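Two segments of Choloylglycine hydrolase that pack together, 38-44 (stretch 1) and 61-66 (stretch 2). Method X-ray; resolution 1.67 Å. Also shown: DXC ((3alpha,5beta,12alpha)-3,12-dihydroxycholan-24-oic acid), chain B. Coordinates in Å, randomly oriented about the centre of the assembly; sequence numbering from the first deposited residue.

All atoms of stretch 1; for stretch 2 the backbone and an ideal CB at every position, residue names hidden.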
# COMPACT_ATOMS: atom_id res chain seq x y z
N LYS A 38 18.20 -7.70 48.16
CA LYS A 38 18.16 -6.24 48.24
C LYS A 38 19.01 -5.60 47.14
O LYS A 38 20.24 -5.76 47.11
CB LYS A 38 18.60 -5.77 49.63
CG LYS A 38 18.58 -4.26 49.84
CD LYS A 38 18.80 -3.88 51.31
CE LYS A 38 20.14 -4.37 51.86
NZ LYS A 38 21.32 -3.81 51.15
N CYS A 39 18.34 -4.90 46.23
CA CYS A 39 19.00 -4.15 45.16
C CYS A 39 19.12 -2.69 45.58
O CYS A 39 18.12 -2.03 45.83
CB CYS A 39 18.20 -4.26 43.86
SG CYS A 39 17.88 -5.95 43.29
N VAL A 40 20.36 -2.21 45.65
CA VAL A 40 20.63 -0.83 46.09
C VAL A 40 21.23 -0.00 44.95
O VAL A 40 22.26 -0.36 44.38
CB VAL A 40 21.57 -0.78 47.32
CG1 VAL A 40 21.72 0.65 47.83
CG2 VAL A 40 21.05 -1.68 48.44
N ASN A 41 20.56 1.11 44.62
CA ASN A 41 21.10 2.07 43.67
C ASN A 41 22.05 3.01 44.39
O ASN A 41 21.65 3.74 45.30
CB ASN A 41 19.97 2.84 42.97
CG ASN A 41 20.48 3.75 41.86
OD1 ASN A 41 21.18 4.73 42.11
ND2 ASN A 41 20.11 3.43 40.62
N LYS A 42 23.32 3.00 43.98
CA LYS A 42 24.37 3.75 44.67
C LYS A 42 24.27 5.26 44.51
O LYS A 42 24.67 6.01 45.41
CB LYS A 42 25.75 3.25 44.23
CG LYS A 42 26.11 1.87 44.74
CD LYS A 42 27.49 1.43 44.27
CE LYS A 42 27.88 0.08 44.85
NZ LYS A 42 28.13 0.14 46.33
N SER A 43 23.75 5.71 43.37
CA SER A 43 23.66 7.15 43.07
C SER A 43 22.58 7.88 43.86
O SER A 43 22.81 8.98 44.35
CB SER A 43 23.47 7.38 41.57
OG SER A 43 22.16 7.03 41.15
N ASN A 44 21.41 7.25 43.99
CA ASN A 44 20.27 7.88 44.68
C ASN A 44 19.82 7.17 45.96
O ASN A 44 18.83 7.57 46.58
CB ASN A 44 19.09 8.07 43.71
CG ASN A 44 18.65 6.78 43.04
OD1 ASN A 44 18.62 5.72 43.66
ND2 ASN A 44 18.29 6.87 41.76
N UNK A 61 24.08 -1.90 35.61
CA UNK A 61 24.63 -0.57 35.37
C UNK A 61 24.90 0.11 36.70
O UNK A 61 24.00 0.24 37.53
CB UNK A 61 23.68 0.27 34.52
N UNK A 62 26.15 0.54 36.90
CA UNK A 62 26.59 1.15 38.15
C UNK A 62 26.24 0.28 39.36
O UNK A 62 25.81 0.78 40.40
CB UNK A 62 25.96 2.54 38.31
N UNK A 63 26.42 -1.04 39.19
CA UNK A 63 26.14 -2.06 40.21
C UNK A 63 24.64 -2.35 40.43
O UNK A 63 24.27 -3.10 41.34
CB UNK A 63 26.76 -1.62 41.54
N UNK A 64 23.78 -1.79 39.58
CA UNK A 64 22.33 -1.95 39.72
C UNK A 64 21.69 -2.66 38.52
O UNK A 64 21.92 -2.26 37.38
CB UNK A 64 21.68 -0.58 39.91
N UNK A 65 20.88 -3.71 38.78
CA UNK A 65 20.24 -4.44 37.68
C UNK A 65 19.02 -3.72 37.11
O UNK A 65 18.16 -3.25 37.86
CB UNK A 65 19.83 -5.83 38.16
N UNK A 66 18.97 -3.63 35.78
CA UNK A 66 17.83 -3.04 35.08
C UNK A 66 17.47 -3.91 33.87
O UNK A 66 18.36 -4.42 33.19
CB UNK A 66 18.14 -1.61 34.64
C1 DXC B . 21.18 5.06 29.35
C2 DXC B . 20.01 4.78 30.28
C3 DXC B . 20.28 3.63 31.28
C4 DXC B . 20.80 2.34 30.62
C5 DXC B . 21.96 2.68 29.68
C6 DXC B . 21.64 3.78 28.67
C7 DXC B . 19.02 3.40 32.13
C8 DXC B . 17.90 2.65 31.41
C9 DXC B . 18.37 1.41 30.65
C10 DXC B . 19.65 1.66 29.83
C11 DXC B . 17.30 0.93 29.66
C12 DXC B . 17.65 -0.34 28.89
C13 DXC B . 18.96 -0.13 28.12
C14 DXC B . 20.07 0.41 29.03
C15 DXC B . 15.86 0.76 30.14
C16 DXC B . 15.24 -0.11 29.05
C17 DXC B . 16.37 -0.47 28.07
C18 DXC B . 21.35 1.40 31.69
C19 DXC B . 16.07 -1.77 27.28
O1 DXC B . 18.77 0.75 27.00
O2 DXC B . 20.79 6.02 28.36
C20 DXC B . 17.83 -1.55 29.84
C21 DXC B . 14.85 -1.60 26.36
C22 DXC B . 15.03 -0.50 25.32
C23 DXC B . 14.14 -0.69 24.11
O3 DXC B . 13.50 -1.75 23.97
O4 DXC B . 14.09 0.24 23.27
C24 DXC B . 17.25 -2.31 26.46

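Position 61 begins a type I' turn with extended backbone angles (-109/124), and nothing of stretch 1 lies within 5.5 Å of its ideal CB. Stretch 1 therefore sets no demand, but the bound bile acid lies on this side, so an apolar or aromatic group would suit. The residue is Phe 61, whose CD1 comes 3.7 Å from DXC C18, a contact fitting for a choloylglycine hydrolase. Its backbone closes the turn: Phe 61 N donates to the O of residue 64 at 2.8 Å, and the N of residue 64 donates to Phe 61 O at 2.9 Å.

At position 62 phi/psi is 52/41, the left-handed region required at the first inner corner of a type I' turn. Gly, Asn and Asp tolerate it best. The CA-to-CB bond points toward stretch 1, where the backbone N of Ser 43 favours an acceptor. Asp 62 fits both the left-handed backbone and this donor, which it meets through water: water 3 accepts from Ser 43 N (3.3 Å) and lies 2.8 Å from Asp 62 OD2. Asp 62 OD2 also passes Lys 42 CB at 4.3 Å, and water 2 accepts from Lys 42 N (2.8 Å) and donates to Asp 62 O (2.6 Å).

Position 63, at 74/8, is left-handed again; Gly is most at ease, with Asn and Asp tolerated. Its CA-to-CB bond points toward stretch 1, the ideal CB 3.9 Å from Lys 42 CE and 5.3 Å from Lys 42 NZ. An uncharged group could lie along CE, but the ammonium makes a negative charge attractive. Asp 63 supplies it: OD2 reaches 3.4 Å from Lys 42 CE but stays 4.4 Å from Lys 42 NZ, near enough for electrostatic attraction yet beyond a salt bridge. Water 1 links its backbone, donating to Asp 63 O (3.2 Å) and accepting from Val 40 N (3.3 Å).

Position 64 returns to extended angles (-118/130) and points its CB toward stretch 1. Cys 39 offers an apolar surface and Asn 41 a methylene, so a broad side chain, aromatic or long aliphatic, could cover both. Tyr 64 does so with chi1 t: CE1 lies 3.6 Å from Cys 39 CB, and Asn 41 CB stands over one ring face, 4.3 Å from the centroid, in a CH-pi contact. Val 40 O approaches the ring edge, 3.5 Å from Tyr 64 CD1. The hydroxyl is hydrogen-bonded elsewhere in the structure.

Position 65 points sideways, its ideal CB 5.5 Å from Cys 39 SG; a compact apolar residue suits, and phi of -78° admits proline. Pro 65 places CG 3.9 Å from Cys 39 SG.

Position 66 is extended and out of reach, favourable to beta-branched residues among others. Thr 66 occupies it, its OG1 hydrogen-bonded elsewhere.

Stretch 2 61-66: FDDYPT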
# COMPACT_ATOMS: atom_id res chain seq x y z
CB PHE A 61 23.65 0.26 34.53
CG PHE A 61 24.24 1.52 33.97
CD1 PHE A 61 24.88 1.51 32.73
CD2 PHE A 61 24.15 2.72 34.66
CE1 PHE A 61 25.42 2.68 32.20
CE2 PHE A 61 24.70 3.89 34.14
CZ PHE A 61 25.33 3.87 32.91
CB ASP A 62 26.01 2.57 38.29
CG ASP A 62 26.86 3.47 39.16
OD1 ASP A 62 28.09 3.51 38.98
OD2 ASP A 62 26.29 4.17 40.03
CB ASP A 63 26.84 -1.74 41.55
CG ASP A 63 27.36 -2.98 42.26
OD1 ASP A 63 26.89 -4.10 41.96
OD2 ASP A 63 28.25 -2.84 43.12
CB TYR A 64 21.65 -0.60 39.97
CG TYR A 64 20.23 -0.71 40.48
CD1 TYR A 64 19.98 -0.93 41.83
CD2 TYR A 64 19.14 -0.59 39.61
CE1 TYR A 64 18.68 -1.03 42.31
CE2 TYR A 64 17.84 -0.69 40.08
CZ TYR A 64 17.61 -0.91 41.43
OH TYR A 64 16.33 -1.01 41.91
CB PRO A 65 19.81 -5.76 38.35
CG PRO A 65 19.60 -5.41 39.78
CD PRO A 65 20.53 -4.26 40.10
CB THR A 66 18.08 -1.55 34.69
OG1 THR A 66 16.91 -1.00 34.08
CG2 THR A 66 19.28 -1.40 33.75
O HOH W 1 22.25 -3.94 43.65
O HOH W 2 23.67 1.68 41.55
O HOH W 3 23.57 4.19 40.45
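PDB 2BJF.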